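Local structure of uncharacterized protein (Actinomyces odontolyticus, 4MJG) at residues A[63-68]-A[149-154]; A[17-22]-A[137-142]. The protein is of unknown function but belongs to the DUF4853 family and is probably made as a bacterial lipoprotein. All blocks are in the same frame, centred on the assembly; numbering follows the deposited sequence.

Interaction 1: A[63-68]-A[149-154]. With SO4 (sulfate ion), chain C.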
loop_
_atom_site.group_PDB
_atom_site.type_symbol
_atom_site.label_atom_id
_atom_site.label_comp_id
_atom_site.label_asym_id
_atom_site.label_seq_id
_atom_site.Cartn_x
_atom_site.Cartn_y
_atom_site.Cartn_z
ATOM N N TYR A 63 7.717 11.353 10.300
ATOM C CA TYR A 63 6.535 10.517 10.271
ATOM C C TYR A 63 6.506 9.645 9.024
ATOM O O TYR A 63 6.983 10.037 7.955
ATOM C CB TYR A 63 5.276 11.373 10.313
ATOM C CG TYR A 63 5.000 12.001 11.654
ATOM C CD1 TYR A 63 4.584 11.227 12.730
ATOM C CD2 TYR A 63 5.131 13.369 11.843
ATOM C CE1 TYR A 63 4.313 11.800 13.963
ATOM C CE2 TYR A 63 4.861 13.951 13.070
ATOM C CZ TYR A 63 4.452 13.160 14.127
ATOM O OH TYR A 63 4.176 13.725 15.348
ATOM N N ARG A 64 5.918 8.466 9.188
ATOM C CA ARG A 64 5.816 7.466 8.148
ATOM C C ARG A 64 4.339 7.162 7.956
ATOM O O ARG A 64 3.577 7.195 8.916
ATOM C CB ARG A 64 6.534 6.206 8.617
ATOM C CG ARG A 64 6.671 5.127 7.572
ATOM C CD ARG A 64 7.185 3.833 8.185
ATOM N NE ARG A 64 8.416 4.017 8.954
ATOM C CZ ARG A 64 9.622 4.232 8.429
ATOM N NH1 ARG A 64 9.797 4.322 7.111
ATOM N NH2 ARG A 64 10.665 4.380 9.235
ATOM N N VAL A 65 3.933 6.851 6.733
ATOM C CA VAL A 65 2.534 6.503 6.482
ATOM C C VAL A 65 2.389 5.090 5.904
ATOM O O VAL A 65 2.887 4.779 4.813
ATOM C CB VAL A 65 1.806 7.564 5.615
ATOM C CG1 VAL A 65 2.476 7.763 4.264
ATOM C CG2 VAL A 65 0.341 7.197 5.436
ATOM N N VAL A 66 1.721 4.237 6.680
ATOM C CA VAL A 66 1.287 2.927 6.225
ATOM C C VAL A 66 -0.082 3.126 5.589
ATOM O O VAL A 66 -0.986 3.670 6.224
ATOM C CB VAL A 66 1.165 1.931 7.400
ATOM C CG1 VAL A 66 0.567 0.612 6.935
ATOM C CG2 VAL A 66 2.520 1.711 8.065
ATOM N N GLY A 67 -0.239 2.693 4.345
ATOM C CA GLY A 67 -1.489 2.912 3.613
ATOM C C GLY A 67 -2.539 1.855 3.889
ATOM O O GLY A 67 -2.397 1.038 4.804
ATOM N N TYR A 68 -3.605 1.876 3.092
ATOM C CA TYR A 68 -4.632 0.842 3.162
ATOM C C TYR A 68 -4.008 -0.494 2.849
ATOM O O TYR A 68 -3.046 -0.576 2.083
ATOM C CB TYR A 68 -5.753 1.108 2.161
ATOM C CG TYR A 68 -6.752 2.143 2.618
ATOM C CD1 TYR A 68 -7.882 1.780 3.346
ATOM C CD2 TYR A 68 -6.576 3.478 2.306
ATOM C CE1 TYR A 68 -8.803 2.722 3.762
ATOM C CE2 TYR A 68 -7.486 4.424 2.716
ATOM C CZ TYR A 68 -8.598 4.039 3.446
ATOM O OH TYR A 68 -9.497 4.985 3.852
ATOM N N PHE A 149 -2.595 13.798 12.054
ATOM C CA PHE A 149 -2.756 13.928 10.601
ATOM C C PHE A 149 -4.004 13.246 10.078
ATOM O O PHE A 149 -4.200 12.059 10.306
ATOM C CB PHE A 149 -1.557 13.325 9.886
ATOM C CG PHE A 149 -0.245 13.892 10.329
ATOM C CD1 PHE A 149 0.138 15.167 9.941
ATOM C CD2 PHE A 149 0.606 13.152 11.134
ATOM C CE1 PHE A 149 1.347 15.691 10.348
ATOM C CE2 PHE A 149 1.817 13.670 11.543
ATOM C CZ PHE A 149 2.189 14.941 11.149
ATOM N N VAL A 150 -4.838 14.000 9.365
ATOM C CA VAL A 150 -6.008 13.430 8.703
ATOM C C VAL A 150 -5.546 12.514 7.586
ATOM O O VAL A 150 -4.550 12.796 6.926
ATOM C CB VAL A 150 -6.955 14.503 8.109
ATOM C CG1 VAL A 150 -7.480 15.412 9.207
ATOM C CG2 VAL A 150 -6.272 15.315 7.009
ATOM N N LEU A 151 -6.285 11.429 7.379
ATOM C CA LEU A 151 -5.977 10.456 6.337
ATOM C C LEU A 151 -7.127 10.377 5.343
ATOM O O LEU A 151 -8.271 10.642 5.696
ATOM C CB LEU A 151 -5.738 9.091 6.968
ATOM C CG LEU A 151 -4.454 8.998 7.793
ATOM C CD1 LEU A 151 -4.533 7.869 8.803
ATOM C CD2 LEU A 151 -3.252 8.834 6.880
ATOM N N PRO A 152 -6.827 10.014 4.090
ATOM C CA PRO A 152 -7.865 10.075 3.074
ATOM C C PRO A 152 -8.895 8.982 3.259
ATOM O O PRO A 152 -8.552 7.872 3.667
ATOM C CB PRO A 152 -7.092 9.865 1.771
ATOM C CG PRO A 152 -5.928 9.033 2.163
ATOM C CD PRO A 152 -5.587 9.397 3.581
ATOM N N SER A 153 -10.151 9.307 2.964
ATOM C CA SER A 153 -11.209 8.310 2.889
ATOM C C SER A 153 -10.858 7.320 1.791
ATOM O O SER A 153 -10.080 7.627 0.885
ATOM C CB SER A 153 -12.548 8.971 2.567
ATOM O OG SER A 153 -12.473 9.672 1.336
ATOM N N VAL A 154 -11.446 6.137 1.855
ATOM C CA VAL A 154 -11.225 5.136 0.823
ATOM C C VAL A 154 -11.742 5.616 -0.543
ATOM O O VAL A 154 -11.296 5.134 -1.582
ATOM C CB VAL A 154 -11.862 3.788 1.211
ATOM C CG1 VAL A 154 -13.376 3.849 1.083
ATOM C CG2 VAL A 154 -11.283 2.665 0.365
HETATM S S SO4 C . 13.256 5.116 6.012
HETATM O O1 SO4 C . 12.921 6.356 5.271
HETATM O O2 SO4 C . 12.476 3.966 5.497
HETATM O O3 SO4 C . 14.696 4.825 5.830
HETATM O O4 SO4 C . 12.970 5.321 7.449
#
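The hydroxyl of Tyr-68 donates to the carbonyl oxygen of Pro-152 (OH to O 3.0 Å), meeting it in the carbonyl plane on a lone pair. The bond ties the antiparallel sheet, through strand 62-73, to the loop running alongside it into helix 154-157; the two segments point 14° apart. The Val-154 and Tyr-68 side chains cross at about a right angle, Val-154 CG2 standing over one ring face toward the rim. Ser-153 is the N-cap of the helix. Midway, Val-65 CG2 faces Leu-151 CD2 at 4.2 Å. At the other end Phe-149 and Tyr-63 form a T-shaped pair, centroids 4.7 Å apart and planes at 76°. Phe-149, its CG anti to the carbonyl carbon (chi1 -55°), brings its CE2-CZ edge to the tyrosine, CE2 over the ring centre. The Tyr-63 hydroxyl is bonded to Pro-142 O and Asp-145 N. An alanine in place of Tyr-63 would probably leave the Phe-149 edge facing a gap and those two backbone atoms without their shared hydroxyl. A sulfate, probably from the crystallisation liquor, is held by Cys-136 N, Arg-15 NH1, Arg-64 NH1 (also bonded to Ser-134 O) and Arg-64 NH2, 3.1 Å from sulfate O4.

Interaction 2: A[17-22]-A[137-142]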
loop_
_atom_site.group_PDB
_atom_site.type_symbol
_atom_site.label_atom_id
_atom_site.label_comp_id
_atom_site.label_asym_id
_atom_site.label_seq_id
_atom_site.Cartn_x
_atom_site.Cartn_y
_atom_site.Cartn_z
ATOM N N SER A 17 6.719 16.820 2.634
ATOM C CA SER A 17 6.232 16.647 3.998
ATOM C C SER A 17 5.222 15.509 4.065
ATOM O O SER A 17 4.574 15.176 3.072
ATOM C CB SER A 17 5.589 17.932 4.521
ATOM O OG SER A 17 4.301 18.113 3.962
ATOM N N ILE A 18 5.099 14.921 5.250
ATOM C CA ILE A 18 4.114 13.872 5.510
ATOM C C ILE A 18 2.718 14.249 5.005
ATOM O O ILE A 18 2.026 13.423 4.410
ATOM C CB ILE A 18 4.064 13.511 7.020
ATOM C CG1 ILE A 18 3.067 12.377 7.291
ATOM C CG2 ILE A 18 3.731 14.727 7.879
ATOM C CD1 ILE A 18 3.435 11.060 6.641
ATOM N N GLU A 19 2.325 15.502 5.222
ATOM C CA GLU A 19 1.001 15.977 4.825
ATOM C C GLU A 19 0.858 16.057 3.307
ATOM O O GLU A 19 -0.202 15.738 2.765
ATOM C CB GLU A 19 0.726 17.344 5.452
ATOM C CG GLU A 19 0.636 17.317 6.973
ATOM C CD GLU A 19 1.422 18.441 7.627
ATOM O OE1 GLU A 19 2.670 18.461 7.485
ATOM O OE2 GLU A 19 0.790 19.298 8.285
ATOM N N GLU A 20 1.923 16.487 2.631
ATOM C CA GLU A 20 1.948 16.544 1.170
ATOM C C GLU A 20 1.880 15.141 0.588
ATOM O O GLU A 20 1.238 14.916 -0.444
ATOM C CB GLU A 20 3.225 17.247 0.691
ATOM C CG GLU A 20 3.398 17.352 -0.825
ATOM C CD GLU A 20 2.515 18.406 -1.471
ATOM O OE1 GLU A 20 1.679 19.019 -0.777
ATOM O OE2 GLU A 20 2.661 18.619 -2.695
ATOM N N TYR A 21 2.546 14.203 1.256
ATOM C CA TYR A 21 2.591 12.817 0.806
ATOM C C TYR A 21 1.226 12.156 0.945
ATOM O O TYR A 21 0.746 11.486 0.021
ATOM C CB TYR A 21 3.620 12.044 1.616
ATOM C CG TYR A 21 4.026 10.720 1.017
ATOM C CD1 TYR A 21 3.340 9.549 1.324
ATOM C CD2 TYR A 21 5.122 10.632 0.169
ATOM C CE1 TYR A 21 3.729 8.329 0.790
ATOM C CE2 TYR A 21 5.521 9.418 -0.369
ATOM C CZ TYR A 21 4.824 8.271 -0.060
ATOM O OH TYR A 21 5.236 7.073 -0.595
ATOM N N ILE A 22 0.604 12.355 2.102
ATOM C CA ILE A 22 -0.746 11.856 2.346
ATOM C C ILE A 22 -1.723 12.415 1.309
ATOM O O ILE A 22 -2.546 11.682 0.746
ATOM C CB ILE A 22 -1.213 12.218 3.772
ATOM C CG1 ILE A 22 -0.478 11.338 4.791
ATOM C CG2 ILE A 22 -2.715 12.035 3.914
ATOM C CD1 ILE A 22 -0.631 11.779 6.229
ATOM N N LEU A 137 9.281 10.692 6.552
ATOM C CA LEU A 137 9.062 12.008 5.957
ATOM C C LEU A 137 9.186 13.126 6.989
ATOM O O LEU A 137 8.757 12.968 8.129
ATOM C CB LEU A 137 7.680 12.060 5.304
ATOM C CG LEU A 137 7.455 11.006 4.219
ATOM C CD1 LEU A 137 5.983 10.898 3.851
ATOM C CD2 LEU A 137 8.296 11.313 2.990
ATOM N N PRO A 138 9.764 14.272 6.589
ATOM C CA PRO A 138 9.889 15.401 7.501
ATOM C C PRO A 138 8.576 16.152 7.670
ATOM O O PRO A 138 7.627 15.913 6.926
ATOM C CB PRO A 138 10.917 16.286 6.806
ATOM C CG PRO A 138 10.679 16.041 5.357
ATOM C CD PRO A 138 10.287 14.595 5.248
ATOM N N THR A 139 8.532 17.045 8.654
ATOM C CA THR A 139 7.383 17.920 8.863
ATOM C C THR A 139 7.739 19.085 9.782
ATOM O O THR A 139 8.641 18.980 10.612
ATOM C CB THR A 139 6.185 17.162 9.475
ATOM O OG1 THR A 139 5.045 18.032 9.526
ATOM C CG2 THR A 139 6.513 16.647 10.879
ATOM N N ASN A 140 7.012 20.185 9.631
ATOM C CA ASN A 140 7.127 21.322 10.543
ATOM C C ASN A 140 6.186 21.192 11.749
ATOM O O ASN A 140 6.141 22.078 12.602
ATOM C CB ASN A 140 6.860 22.636 9.797
ATOM C CG ASN A 140 5.442 22.730 9.248
ATOM O OD1 ASN A 140 4.660 21.777 9.312
ATOM N ND2 ASN A 140 5.108 23.888 8.693
ATOM N N LYS A 141 5.439 20.093 11.807
ATOM C CA LYS A 141 4.465 19.860 12.872
ATOM C C LYS A 141 5.114 19.114 14.032
ATOM O O LYS A 141 6.203 18.565 13.878
ATOM C CB LYS A 141 3.277 19.051 12.338
ATOM C CG LYS A 141 2.587 19.653 11.120
ATOM C CD LYS A 141 1.986 21.017 11.411
ATOM C CE LYS A 141 1.212 21.541 10.214
ATOM N NZ LYS A 141 0.865 22.981 10.350
ATOM N N PRO A 142 4.450 19.096 15.206
ATOM C CA PRO A 142 5.001 18.394 16.365
ATOM C C PRO A 142 5.277 16.921 16.105
ATOM O O PRO A 142 4.504 16.263 15.415
ATOM C CB PRO A 142 3.902 18.542 17.419
ATOM C CG PRO A 142 3.220 19.809 17.063
ATOM C CD PRO A 142 3.237 19.858 15.563
#
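The Tyr-21 ring and the Glu-19 carboxylate are the flat groups of helix 18-24 that residues 137-142 touch. Leu-137 approaches the tyrosine at the root of its ring, with CD1 3.4 Å from Tyr-21 CG and also against CB, and the two side chains cross at about a right angle. The carboxylate is met from above its plane: the Thr-139 hydroxyl donates to it (OG1 to Glu-19 OE1 3.2 Å) from 43° out of that plane. By the other oxygen, OE2, lies the aliphatic chain of Lys-141, whose CG and CE are the carbons beside it. The lysine ammonium does not close a salt bridge, NZ being 4.2 Å from Glu-19 OE2, though the opposite charges probably attract one another. Thr-139 OG1 has a second bond, accepting from Lys-141 N at 3.1 Å. This is an ST turn, and OG1, anti to the backbone N (chi1 -174°), is placed where it meets both partners. The N-terminus of helix 18-24 is here docked on the loop that follows Cys-136, which is disulfide-bonded to Cys-55. Ser-17 is the N-cap, its OG accepting from Glu-20 N at 3.2 Å. The loop adds a bond of its own: Pro-138 O takes the N-H of Ile-18 (N to O 3.2 Å) almost in line with its C=O bond, at 172°, and a CA-H...O contact from Ser-17 reaches the same oxygen. An amide in the first helical turn, with no earlier turn to bond to, is thereby satisfied. The Ile-18 side chain divides its two branches between the loop residues: CD1 lies 3.8 Å from Leu-137 CD1, while CG2 rests 3.8 Å from Thr-139 CB.

Interactions 1 and 2 adjoin, their centres 11 Å apart, and strand 62-73, which carries one segment of interaction 1, also packs against interaction 2. Interaction 1, its centre about 10 Å from the centre of the chain, rests mainly on aromatic and aliphatic packing, with a single hydrogen bond between its segments. The centre of interaction 2 lies about 18 Å from the centre of the chain, and there an apolar inner part gives way to polar and charged groups at the surface. A probable backbone hydrogen bond joins them directly, Tyr-63 O lying 2.8 Å from Leu-137 N. Ile-18 also packs on Phe-149 and Tyr-21 on Val-65, placing helix 18-24 against both segments of interaction 1.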